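Local structure of INSIG protein homolog (Mycobacterium vanbaalenii PYR-1, 4XU6) at residues R2-E7 against A184-L189; V17-G22 against F47-L52; E62-L67 against V174-G179. The protein binds diacylglycerol within the membrane as a homotrimeric bacterial member of the INSIG family of six-helix membrane proteins. All blocks are in the same frame, centred on the assembly; numbering follows the deposited sequence.

Contact 1. Residues R2-E7 against A184-L189. With BOG (octyl beta-D-glucopyranoside), chain B.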
loop_
_atom_site.group_PDB
_atom_site.type_symbol
_atom_site.label_atom_id
_atom_site.label_comp_id
_atom_site.label_asym_id
_atom_site.label_seq_id
_atom_site.Cartn_x
_atom_site.Cartn_y
_atom_site.Cartn_z
ATOM N N ARG A 2 -7.443 -24.492 22.918
ATOM C CA ARG A 2 -8.703 -23.824 22.603
ATOM C C ARG A 2 -9.111 -23.955 21.144
ATOM O O ARG A 2 -10.304 -24.073 20.837
ATOM C CB ARG A 2 -8.651 -22.373 23.069
ATOM C CG ARG A 2 -8.234 -22.330 24.526
ATOM C CD ARG A 2 -8.603 -21.081 25.268
ATOM N NE ARG A 2 -8.462 -21.339 26.703
ATOM C CZ ARG A 2 -8.374 -20.401 27.640
ATOM N NH1 ARG A 2 -8.248 -20.752 28.913
ATOM N NH2 ARG A 2 -8.410 -19.115 27.312
ATOM N N LEU A 3 -8.126 -23.947 20.252
ATOM C CA LEU A 3 -8.372 -24.310 18.860
ATOM C C LEU A 3 -8.759 -25.778 18.795
ATOM O O LEU A 3 -8.256 -26.594 19.569
ATOM C CB LEU A 3 -7.121 -24.091 18.006
ATOM C CG LEU A 3 -6.675 -22.661 17.717
ATOM C CD1 LEU A 3 -5.329 -22.641 16.979
ATOM C CD2 LEU A 3 -7.752 -21.957 16.899
ATOM N N ARG A 4 -9.655 -26.118 17.878
ATOM C CA ARG A 4 -9.917 -27.516 17.580
ATOM C C ARG A 4 -8.847 -27.985 16.599
ATOM O O ARG A 4 -8.234 -27.160 15.913
ATOM C CB ARG A 4 -11.329 -27.680 17.021
ATOM C CG ARG A 4 -12.396 -27.437 18.081
ATOM C CD ARG A 4 -13.730 -27.056 17.483
ATOM N NE ARG A 4 -14.745 -26.899 18.524
ATOM C CZ ARG A 4 -16.004 -26.544 18.291
ATOM N NH1 ARG A 4 -16.400 -26.308 17.045
ATOM N NH2 ARG A 4 -16.869 -26.433 19.302
ATOM N N ILE A 5 -8.594 -29.291 16.556
ATOM C CA ILE A 5 -7.526 -29.820 15.706
ATOM C C ILE A 5 -7.692 -29.386 14.252
ATOM O O ILE A 5 -6.721 -28.999 13.603
ATOM C CB ILE A 5 -7.427 -31.365 15.788
ATOM C CG1 ILE A 5 -6.971 -31.793 17.183
ATOM C CG2 ILE A 5 -6.446 -31.901 14.750
ATOM N N SER A 6 -8.926 -29.419 13.755
ATOM C CA SER A 6 -9.177 -29.072 12.361
ATOM C C SER A 6 -8.830 -27.614 12.069
ATOM O O SER A 6 -8.325 -27.287 10.989
ATOM C CB SER A 6 -10.635 -29.339 11.993
ATOM O OG SER A 6 -11.510 -28.495 12.730
ATOM N N GLU A 7 -9.120 -26.744 13.032
ATOM C CA GLU A 7 -8.821 -25.320 12.907
ATOM C C GLU A 7 -7.325 -25.086 12.911
ATOM O O GLU A 7 -6.806 -24.299 12.112
ATOM C CB GLU A 7 -9.494 -24.541 14.042
ATOM C CG GLU A 7 -11.004 -24.598 13.960
ATOM C CD GLU A 7 -11.694 -24.251 15.258
ATOM O OE1 GLU A 7 -11.003 -24.072 16.285
ATOM O OE2 GLU A 7 -12.935 -24.147 15.250
ATOM N N ALA A 184 -14.909 -17.547 16.547
ATOM C CA ALA A 184 -16.097 -16.770 16.185
ATOM C C ALA A 184 -16.963 -17.411 15.093
ATOM O O ALA A 184 -18.191 -17.287 15.121
ATOM C CB ALA A 184 -15.704 -15.341 15.783
ATOM N N ARG A 185 -16.333 -18.086 14.137
ATOM C CA ARG A 185 -17.057 -18.652 12.998
ATOM C C ARG A 185 -17.721 -19.998 13.288
ATOM O O ARG A 185 -18.386 -20.556 12.419
ATOM C CB ARG A 185 -16.133 -18.805 11.785
ATOM C CG ARG A 185 -15.062 -19.869 11.960
ATOM C CD ARG A 185 -14.312 -20.136 10.652
ATOM N NE ARG A 185 -15.183 -20.729 9.638
ATOM C CZ ARG A 185 -15.556 -22.009 9.626
ATOM N NH1 ARG A 185 -15.143 -22.840 10.576
ATOM N NH2 ARG A 185 -16.352 -22.462 8.665
ATOM N N ARG A 186 -17.529 -20.527 14.495
ATOM C CA ARG A 186 -18.183 -21.780 14.881
ATOM C C ARG A 186 -19.696 -21.610 14.843
ATOM O O ARG A 186 -20.186 -20.489 14.961
ATOM C CB ARG A 186 -17.715 -22.223 16.273
ATOM C CG ARG A 186 -16.260 -22.665 16.287
ATOM C CD ARG A 186 -15.761 -22.932 17.694
ATOM N NE ARG A 186 -14.346 -23.281 17.690
ATOM C CZ ARG A 186 -13.602 -23.400 18.787
ATOM N NH1 ARG A 186 -14.148 -23.231 19.986
ATOM N NH2 ARG A 186 -12.315 -23.700 18.687
ATOM N N PRO A 187 -20.439 -22.718 14.660
ATOM C CA PRO A 187 -21.905 -22.638 14.580
ATOM C C PRO A 187 -22.508 -21.899 15.770
ATOM O O PRO A 187 -22.067 -22.085 16.910
ATOM C CB PRO A 187 -22.334 -24.107 14.592
ATOM C CG PRO A 187 -21.174 -24.842 13.978
ATOM C CD PRO A 187 -19.953 -24.096 14.466
ATOM N N GLN A 188 -23.486 -21.043 15.498
ATOM C CA GLN A 188 -24.151 -20.281 16.544
ATOM C C GLN A 188 -25.626 -20.648 16.580
ATOM O O GLN A 188 -26.135 -21.283 15.652
ATOM C CB GLN A 188 -24.007 -18.775 16.299
ATOM C CG GLN A 188 -22.569 -18.287 16.102
ATOM C CD GLN A 188 -21.749 -18.330 17.382
ATOM O OE1 GLN A 188 -22.189 -17.858 18.435
ATOM N NE2 GLN A 188 -20.549 -18.900 17.297
ATOM N N LEU A 189 -26.306 -20.259 17.654
ATOM C CA LEU A 189 -27.754 -20.439 17.745
ATOM C C LEU A 189 -28.461 -19.405 16.873
ATOM O O LEU A 189 -28.173 -18.210 16.966
ATOM C CB LEU A 189 -28.234 -20.303 19.193
ATOM C CG LEU A 189 -28.455 -21.563 20.037
ATOM C CD1 LEU A 189 -28.322 -22.837 19.218
ATOM C CD2 LEU A 189 -27.527 -21.588 21.240
HETATM C C1 BOG B . -14.620 -26.167 11.852
HETATM O O1 BOG B . -13.384 -25.461 11.793
HETATM C C2 BOG B . -15.379 -25.793 13.134
HETATM O O2 BOG B . -14.575 -26.119 14.276
HETATM C C3 BOG B . -16.703 -26.530 13.205
HETATM O O3 BOG B . -17.460 -26.050 14.324
HETATM C C4 BOG B . -17.492 -26.276 11.928
HETATM O O4 BOG B . -18.674 -27.087 11.945
HETATM C C5 BOG B . -16.652 -26.577 10.682
HETATM O O5 BOG B . -15.420 -25.849 10.713
HETATM C C6 BOG B . -17.407 -26.239 9.395
HETATM O O6 BOG B . -17.704 -24.839 9.338
HETATM C "C1'" BOG B . -12.697 -25.573 10.535
HETATM C "C2'" BOG B . -11.654 -24.456 10.486
HETATM C "C3'" BOG B . -11.610 -23.715 9.165
HETATM C "C4'" BOG B . -11.799 -22.219 9.380
HETATM C "C5'" BOG B . -10.520 -21.491 9.771
HETATM C "C6'" BOG B . -10.331 -20.285 8.848
HETATM C "C7'" BOG B . -9.262 -19.322 9.359
HETATM C "C8'" BOG B . -9.689 -18.698 10.673
HETATM O O HOH W 1 -12.359 -23.284 22.278
HETATM O O HOH W 2 -13.768 -22.555 13.056
#
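Two arginines lie flat on each other: the guanidinium of Arg4 stacks on that of Arg186, centres 4.0 Å apart and planes 9° from parallel, with Arg4 NE over the centre of the Arg186 guanidinium. The carboxylate of Glu7, in the plane of Arg186, probably offsets the charge of the stacked pair. It is gripped side-on by two nitrogens, Arg186 NE to Glu7 OE2 (2.9 Å) and Arg186 NH2 to Glu7 OE1 (2.8 Å), each oxygen offering its syn lone pair and the two flat groups nearly coplanar. Arg186 stretches out from CG to NE, and this length lets NH2 also reach the carbonyl of Arg2, 3.0 Å from Arg186 NH2 to Arg2 O, within the carbonyl plane. Water 1 joins the same carbonyl to Arg186 NH1. From above the carboxylate plane, Arg4 N donates to Glu7 OE1 (2.9 Å), so a side chain in the first turn of helix 5-29 binds the amide of its N-cap residue. The octyl glucoside of chain B adds hydroxyls to the network: its O2 donates to Glu7 OE2, while Arg185 NH1 and NH2 donate to its O5 and O6. Arginine suits position 186 because its planar donors can serve carboxylate and carbonyl together. With this much donation around it, buried Glu7 probably remains ionised, joining the start of the chain to the segment after helix 164-184.

Contact 2. Residues V17-G22 against F47-L52; sequences VAALIG and FWFPIL. With BOG (octyl beta-D-glucopyranoside), chain C; TDA (N-tridecanoic acid), chain E.
Phe49 reaches helix 5-29 with the edge of its ring, CE2 lying 3.6 Å from Ala19 CB and 3.4 Å from Ala19 O. The oxygen is close to the ring plane, where the aromatic C-H groups carry slight positive charge. With CG anti to the backbone N (chi1 177°), the ring is carried out from helix 48-64 toward its neighbour, and the same edge continues to a tridecanoic acid, whose C22 is 3.8 Å from Phe49 CZ; a second one also touches Phe49. Alanine suits position 19 because a single methyl lets the ring come this close; Ala19 CA is 5.8 Å from Pro50 CA. The second point of touch is aliphatic. Leu20 has CG opposite its carbonyl carbon (chi1 -72°), a setting that brings CD2 across to Pro50: Leu20 CD2 lies 3.9 Å from Pro50 CG. Proline is well placed near the start of a helix, where its missing N-H costs little. Ala18, one residue earlier than Ala19, faces the first fatty acid, Ala18 CB lying 3.5 Å from its C30. Away from helix 5-29, Trp48 NE1 donates to O6 of the octyl glucoside of chain C, in the plane of the indole. Apolar contacts thus join the two transmembrane helices, and Phe49 serves both as packing and as a wall shared by two fatty-acid pockets, consistent with holding acyl chains largely by hydrophobic contact.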
loop_
_atom_site.group_PDB
_atom_site.type_symbol
_atom_site.label_atom_id
_atom_site.label_comp_id
_atom_site.label_asym_id
_atom_site.label_seq_id
_atom_site.Cartn_x
_atom_site.Cartn_y
_atom_site.Cartn_z
ATOM N N VAL A 17 1.609 -22.182 3.238
ATOM C CA VAL A 17 1.501 -21.738 1.845
ATOM C C VAL A 17 2.019 -20.310 1.694
ATOM O O VAL A 17 2.788 -20.021 0.787
ATOM C CB VAL A 17 0.054 -21.827 1.316
ATOM C CG1 VAL A 17 -0.081 -21.124 -0.036
ATOM C CG2 VAL A 17 -0.392 -23.292 1.220
ATOM N N ALA A 18 1.604 -19.421 2.591
ATOM C CA ALA A 18 2.095 -18.047 2.552
ATOM C C ALA A 18 3.616 -17.986 2.720
ATOM O O ALA A 18 4.286 -17.210 2.047
ATOM C CB ALA A 18 1.396 -17.203 3.610
ATOM N N ALA A 19 4.158 -18.805 3.618
ATOM C CA ALA A 19 5.605 -18.865 3.824
ATOM C C ALA A 19 6.357 -19.292 2.567
ATOM O O ALA A 19 7.402 -18.725 2.242
ATOM C CB ALA A 19 5.959 -19.799 4.987
ATOM N N LEU A 20 5.838 -20.304 1.869
ATOM C CA LEU A 20 6.489 -20.795 0.649
ATOM C C LEU A 20 6.513 -19.717 -0.438
ATOM O O LEU A 20 7.488 -19.586 -1.176
ATOM C CB LEU A 20 5.782 -22.046 0.126
ATOM C CG LEU A 20 5.988 -23.317 0.954
ATOM C CD1 LEU A 20 5.089 -24.445 0.471
ATOM C CD2 LEU A 20 7.463 -23.731 0.923
ATOM N N ILE A 21 5.438 -18.942 -0.532
ATOM C CA ILE A 21 5.380 -17.876 -1.533
ATOM C C ILE A 21 6.388 -16.780 -1.190
ATOM O O ILE A 21 7.142 -16.321 -2.052
ATOM C CB ILE A 21 3.960 -17.275 -1.636
ATOM C CG1 ILE A 21 2.985 -18.303 -2.220
ATOM C CG2 ILE A 21 3.966 -15.996 -2.501
ATOM C CD1 ILE A 21 1.500 -17.935 -2.003
ATOM N N GLY A 22 6.395 -16.359 0.071
ATOM C CA GLY A 22 7.316 -15.328 0.509
ATOM C C GLY A 22 8.762 -15.790 0.444
ATOM O O GLY A 22 9.652 -15.042 0.033
ATOM N N PHE A 47 12.280 -28.333 3.558
ATOM C CA PHE A 47 10.942 -28.787 3.921
ATOM C C PHE A 47 10.510 -28.311 5.310
ATOM O O PHE A 47 9.316 -28.163 5.562
ATOM C CB PHE A 47 10.838 -30.316 3.846
ATOM C CG PHE A 47 11.393 -31.011 5.047
ATOM C CD1 PHE A 47 12.758 -31.236 5.163
ATOM C CD2 PHE A 47 10.550 -31.419 6.082
ATOM C CE1 PHE A 47 13.279 -31.869 6.278
ATOM C CE2 PHE A 47 11.060 -32.048 7.203
ATOM C CZ PHE A 47 12.422 -32.275 7.304
ATOM N N TRP A 48 11.475 -28.083 6.199
ATOM C CA TRP A 48 11.146 -27.673 7.569
ATOM C C TRP A 48 10.709 -26.212 7.672
ATOM O O TRP A 48 10.116 -25.813 8.673
ATOM C CB TRP A 48 12.303 -27.945 8.545
ATOM C CG TRP A 48 13.652 -27.428 8.116
ATOM C CD1 TRP A 48 14.695 -28.169 7.613
ATOM C CD2 TRP A 48 14.116 -26.072 8.170
ATOM N NE1 TRP A 48 15.769 -27.349 7.348
ATOM C CE2 TRP A 48 15.438 -26.059 7.677
ATOM C CE3 TRP A 48 13.539 -24.861 8.577
ATOM C CZ2 TRP A 48 16.190 -24.885 7.585
ATOM C CZ3 TRP A 48 14.290 -23.700 8.485
ATOM C CH2 TRP A 48 15.595 -23.720 7.991
ATOM N N PHE A 49 11.018 -25.414 6.654
ATOM C CA PHE A 49 10.644 -23.999 6.681
ATOM C C PHE A 49 9.123 -23.768 6.744
ATOM O O PHE A 49 8.633 -23.108 7.679
ATOM C CB PHE A 49 11.306 -23.206 5.534
ATOM C CG PHE A 49 10.876 -21.766 5.491
ATOM C CD1 PHE A 49 11.406 -20.853 6.394
ATOM C CD2 PHE A 49 9.913 -21.334 4.586
ATOM C CE1 PHE A 49 10.997 -19.521 6.392
ATOM C CE2 PHE A 49 9.496 -20.004 4.577
ATOM C CZ PHE A 49 10.048 -19.095 5.478
ATOM N N PRO A 50 8.356 -24.329 5.780
ATOM C CA PRO A 50 6.909 -24.123 5.896
ATOM C C PRO A 50 6.326 -24.795 7.140
ATOM O O PRO A 50 5.282 -24.363 7.627
ATOM C CB PRO A 50 6.346 -24.780 4.625
ATOM C CG PRO A 50 7.410 -25.773 4.195
ATOM C CD PRO A 50 8.706 -25.103 4.567
ATOM N N ILE A 51 6.985 -25.831 7.654
ATOM C CA ILE A 51 6.512 -26.450 8.892
ATOM C C ILE A 51 6.722 -25.504 10.076
ATOM O O ILE A 51 5.831 -25.356 10.913
ATOM C CB ILE A 51 7.198 -27.810 9.174
ATOM C CG1 ILE A 51 6.931 -28.793 8.031
ATOM C CG2 ILE A 51 6.703 -28.396 10.496
ATOM C CD1 ILE A 51 7.677 -30.125 8.178
ATOM N N LEU A 52 7.887 -24.858 10.144
ATOM C CA LEU A 52 8.132 -23.883 11.215
ATOM C C LEU A 52 7.133 -22.724 11.184
ATOM O O LEU A 52 6.543 -22.384 12.207
ATOM C CB LEU A 52 9.547 -23.317 11.156
ATOM C CG LEU A 52 10.715 -24.136 11.710
ATOM C CD1 LEU A 52 11.974 -23.291 11.718
ATOM C CD2 LEU A 52 10.393 -24.644 13.119
HETATM C C1 BOG C . 18.003 -30.743 9.708
HETATM O O1 BOG C . 16.732 -31.387 9.649
HETATM C C2 BOG C . 19.090 -31.692 9.216
HETATM O O2 BOG C . 19.085 -32.886 10.007
HETATM C C3 BOG C . 20.432 -30.989 9.316
HETATM O O3 BOG C . 21.486 -31.857 8.893
HETATM C C4 BOG C . 20.384 -29.751 8.436
HETATM O O4 BOG C . 21.625 -29.042 8.533
HETATM C C5 BOG C . 19.243 -28.842 8.890
HETATM O O5 BOG C . 17.987 -29.537 8.934
HETATM C C6 BOG C . 19.127 -27.621 7.979
HETATM O O6 BOG C . 18.438 -27.969 6.776
HETATM C "C1'" BOG C . 15.827 -30.845 10.603
HETATM C "C2'" BOG C . 14.469 -31.503 10.397
HETATM C "C3'" BOG C . 13.609 -31.329 11.639
HETATM C "C4'" BOG C . 12.178 -31.789 11.386
HETATM C "C5'" BOG C . 11.204 -30.809 12.027
HETATM C "C6'" BOG C . 11.545 -29.396 11.570
HETATM C "C7'" BOG C . 10.821 -28.316 12.366
HETATM C "C8'" BOG C . 9.436 -28.766 12.777
HETATM O O21 TDA E . 12.420 -13.879 5.901
HETATM O O22 TDA E . 13.299 -15.994 6.309
HETATM C C21 TDA E . 12.331 -15.241 6.423
HETATM C C22 TDA E . 11.055 -15.749 7.028
HETATM C C23 TDA E . 10.101 -14.601 7.372
HETATM C C24 TDA E . 8.742 -15.130 7.832
HETATM C C25 TDA E . 7.826 -13.991 8.284
HETATM C C26 TDA E . 6.454 -14.493 8.725
HETATM C C27 TDA E . 5.710 -15.000 7.498
HETATM C C28 TDA E . 4.319 -15.489 7.832
HETATM C C29 TDA E . 3.700 -16.124 6.597
HETATM C C30 TDA E . 2.287 -16.555 6.944
HETATM C C31 TDA E . 1.419 -15.331 7.196
HETATM C C32 TDA E . -0.043 -15.727 7.357
HETATM C C33 TDA E . -0.808 -14.676 8.151
#

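Contact 3. Residues E62-L67 against V174-G179; sequences ELRLHL and VAALLG
The guanidinium of Arg64 has the carbonyl oxygen of Leu67 at its edge, in its plane, while the aliphatic part of the same side chain does the touching across to helix 164-184. The imidazole of His66 packs against Arg2, and His66 NE2 donates almost in the ring plane to Glu62 OE2 (2.7 Å), met on the anti side and 31° out of the carboxylate plane; Glu62 also accepts from the backbone N of Arg2 and Leu3. CB of Arg64 meets CB of Ala176 at 3.7 Å, and Arg64 CG lies 3.5 Å from Ala176 O. This CG is anti to the backbone N (chi1 172°) and the chain then bends at chi2 (62°), so the methylenes rest on the alanine before the charged end turns off to its own partners: a salt bridge to Asp121 and hydrogen bonds to the carbonyls of Pro68 and Ala69. Arginine fits this buried place because it combines an apolar methylene stem with a head that can bind several acceptors. Leu65 completes the contact, Leu65 CD2 being 3.5 Å from Gly179 O. Small Ala176 and Gly179 let the backbones approach, with CA of Arg64 only 5.1 Å from CA of Ala176. The chain turns in a type I beta turn, Arg64 to Leu67. Helix 122-144 adjoins through Pro123 and Ala127, while Leu178 reaches helix 5-29 and Val174 and Leu178 meet helix 76-96, placing helix 164-184 among them.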
loop_
_atom_site.group_PDB
_atom_site.type_symbol
_atom_site.label_atom_id
_atom_site.label_comp_id
_atom_site.label_asym_id
_atom_site.label_seq_id
_atom_site.Cartn_x
_atom_site.Cartn_y
_atom_site.Cartn_z
ATOM N N GLU A 62 -3.445 -19.759 18.750
ATOM C CA GLU A 62 -3.785 -20.380 20.034
ATOM C C GLU A 62 -3.463 -19.440 21.201
ATOM O O GLU A 62 -4.295 -19.247 22.101
ATOM C CB GLU A 62 -3.040 -21.712 20.193
ATOM C CG GLU A 62 -3.226 -22.376 21.566
ATOM C CD GLU A 62 -4.616 -22.946 21.774
ATOM O OE1 GLU A 62 -5.345 -23.140 20.778
ATOM O OE2 GLU A 62 -4.977 -23.207 22.946
ATOM N N LEU A 63 -2.268 -18.849 21.173
ATOM C CA LEU A 63 -1.849 -17.885 22.197
ATOM C C LEU A 63 -2.882 -16.779 22.423
ATOM O O LEU A 63 -3.218 -16.457 23.570
ATOM C CB LEU A 63 -0.489 -17.264 21.842
ATOM C CG LEU A 63 0.015 -16.096 22.706
ATOM C CD1 LEU A 63 0.158 -16.502 24.181
ATOM C CD2 LEU A 63 1.335 -15.527 22.173
ATOM N N ARG A 64 -3.380 -16.195 21.332
ATOM C CA ARG A 64 -4.374 -15.127 21.423
ATOM C C ARG A 64 -5.611 -15.583 22.201
ATOM O O ARG A 64 -6.183 -14.818 22.979
ATOM C CB ARG A 64 -4.786 -14.630 20.022
ATOM C CG ARG A 64 -5.964 -13.646 20.035
ATOM C CD ARG A 64 -5.577 -12.393 20.816
ATOM N NE ARG A 64 -6.636 -11.382 20.926
ATOM C CZ ARG A 64 -7.473 -11.279 21.961
ATOM N NH1 ARG A 64 -7.410 -12.152 22.963
ATOM N NH2 ARG A 64 -8.381 -10.309 21.994
ATOM N N LEU A 65 -6.012 -16.835 22.000
ATOM C CA LEU A 65 -7.188 -17.364 22.689
ATOM C C LEU A 65 -6.974 -17.561 24.199
ATOM O O LEU A 65 -7.918 -17.859 24.935
ATOM C CB LEU A 65 -7.668 -18.655 22.028
ATOM C CG LEU A 65 -8.081 -18.515 20.558
ATOM C CD1 LEU A 65 -8.494 -19.861 19.995
ATOM C CD2 LEU A 65 -9.205 -17.489 20.404
ATOM N N HIS A 66 -5.741 -17.386 24.659
ATOM C CA HIS A 66 -5.449 -17.450 26.088
ATOM C C HIS A 66 -5.262 -16.051 26.673
ATOM O O HIS A 66 -5.022 -15.892 27.874
ATOM C CB HIS A 66 -4.210 -18.316 26.343
ATOM C CG HIS A 66 -4.435 -19.773 26.079
ATOM N ND1 HIS A 66 -4.811 -20.658 27.065
ATOM C CD2 HIS A 66 -4.352 -20.495 24.937
ATOM C CE1 HIS A 66 -4.950 -21.865 26.545
ATOM N NE2 HIS A 66 -4.675 -21.793 25.254
ATOM N N LEU A 67 -5.379 -15.037 25.818
ATOM C CA LEU A 67 -5.222 -13.650 26.244
ATOM C C LEU A 67 -6.612 -13.037 26.408
ATOM O O LEU A 67 -7.589 -13.581 25.883
ATOM C CB LEU A 67 -4.362 -12.870 25.235
ATOM C CG LEU A 67 -2.942 -13.408 25.012
ATOM C CD1 LEU A 67 -2.225 -12.643 23.919
ATOM C CD2 LEU A 67 -2.122 -13.368 26.300
ATOM N N VAL A 174 -1.843 -10.742 12.713
ATOM C CA VAL A 174 -2.806 -11.411 11.851
ATOM C C VAL A 174 -3.081 -12.858 12.308
ATOM O O VAL A 174 -4.212 -13.320 12.234
ATOM C CB VAL A 174 -2.390 -11.315 10.359
ATOM C CG1 VAL A 174 -3.287 -12.177 9.484
ATOM C CG2 VAL A 174 -2.441 -9.840 9.914
ATOM N N ALA A 175 -2.056 -13.556 12.796
ATOM C CA ALA A 175 -2.247 -14.915 13.314
ATOM C C ALA A 175 -3.198 -14.897 14.501
ATOM O O ALA A 175 -4.046 -15.778 14.645
ATOM C CB ALA A 175 -0.899 -15.527 13.721
ATOM N N ALA A 176 -3.049 -13.883 15.349
ATOM C CA ALA A 176 -3.922 -13.697 16.505
ATOM C C ALA A 176 -5.352 -13.500 16.033
ATOM O O ALA A 176 -6.287 -14.069 16.592
ATOM C CB ALA A 176 -3.462 -12.487 17.326
ATOM N N LEU A 177 -5.522 -12.678 15.000
ATOM C CA LEU A 177 -6.842 -12.427 14.436
ATOM C C LEU A 177 -7.441 -13.711 13.863
ATOM O O LEU A 177 -8.656 -13.941 13.970
ATOM C CB LEU A 177 -6.756 -11.348 13.352
ATOM C CG LEU A 177 -8.009 -11.004 12.551
ATOM C CD1 LEU A 177 -8.871 -10.092 13.359
ATOM C CD2 LEU A 177 -7.614 -10.325 11.250
ATOM N N LEU A 178 -6.598 -14.545 13.257
ATOM C CA LEU A 178 -7.072 -15.821 12.721
ATOM C C LEU A 178 -7.583 -16.741 13.837
ATOM O O LEU A 178 -8.550 -17.466 13.644
ATOM C CB LEU A 178 -5.972 -16.526 11.928
ATOM C CG LEU A 178 -5.620 -15.866 10.596
ATOM C CD1 LEU A 178 -4.379 -16.503 9.975
ATOM C CD2 LEU A 178 -6.812 -15.981 9.663
ATOM N N GLY A 179 -6.919 -16.723 14.986
ATOM C CA GLY A 179 -7.394 -17.481 16.141
ATOM C C GLY A 179 -8.754 -17.002 16.622
ATOM O O GLY A 179 -9.635 -17.814 16.920
#

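How the contacts relate
Along the chain, contact 1 joins the start of the chain to its last modelled residues and encloses the others; within that span contact 2 closes before contact 3 opens. Contacts 1 and 2 share helix 5-29 with centres about 25 Å apart, and contacts 2 and 3 share helix 48-64 with centres about 20 Å apart, neither pair touching. Contacts 1 and 3 adjoin, their centres about 13 Å apart: Arg2 NH2 probably bonds to Leu65 O at 2.7 Å. Polar bonds join the N-terminal segment to residues 62-66 and to the loop after helix 164-184, while helices 48-64 and 164-184 meet by close packing. Contact 2 contributes Ala18 and Phe49 to the lipid pocket, contact 3 Val174.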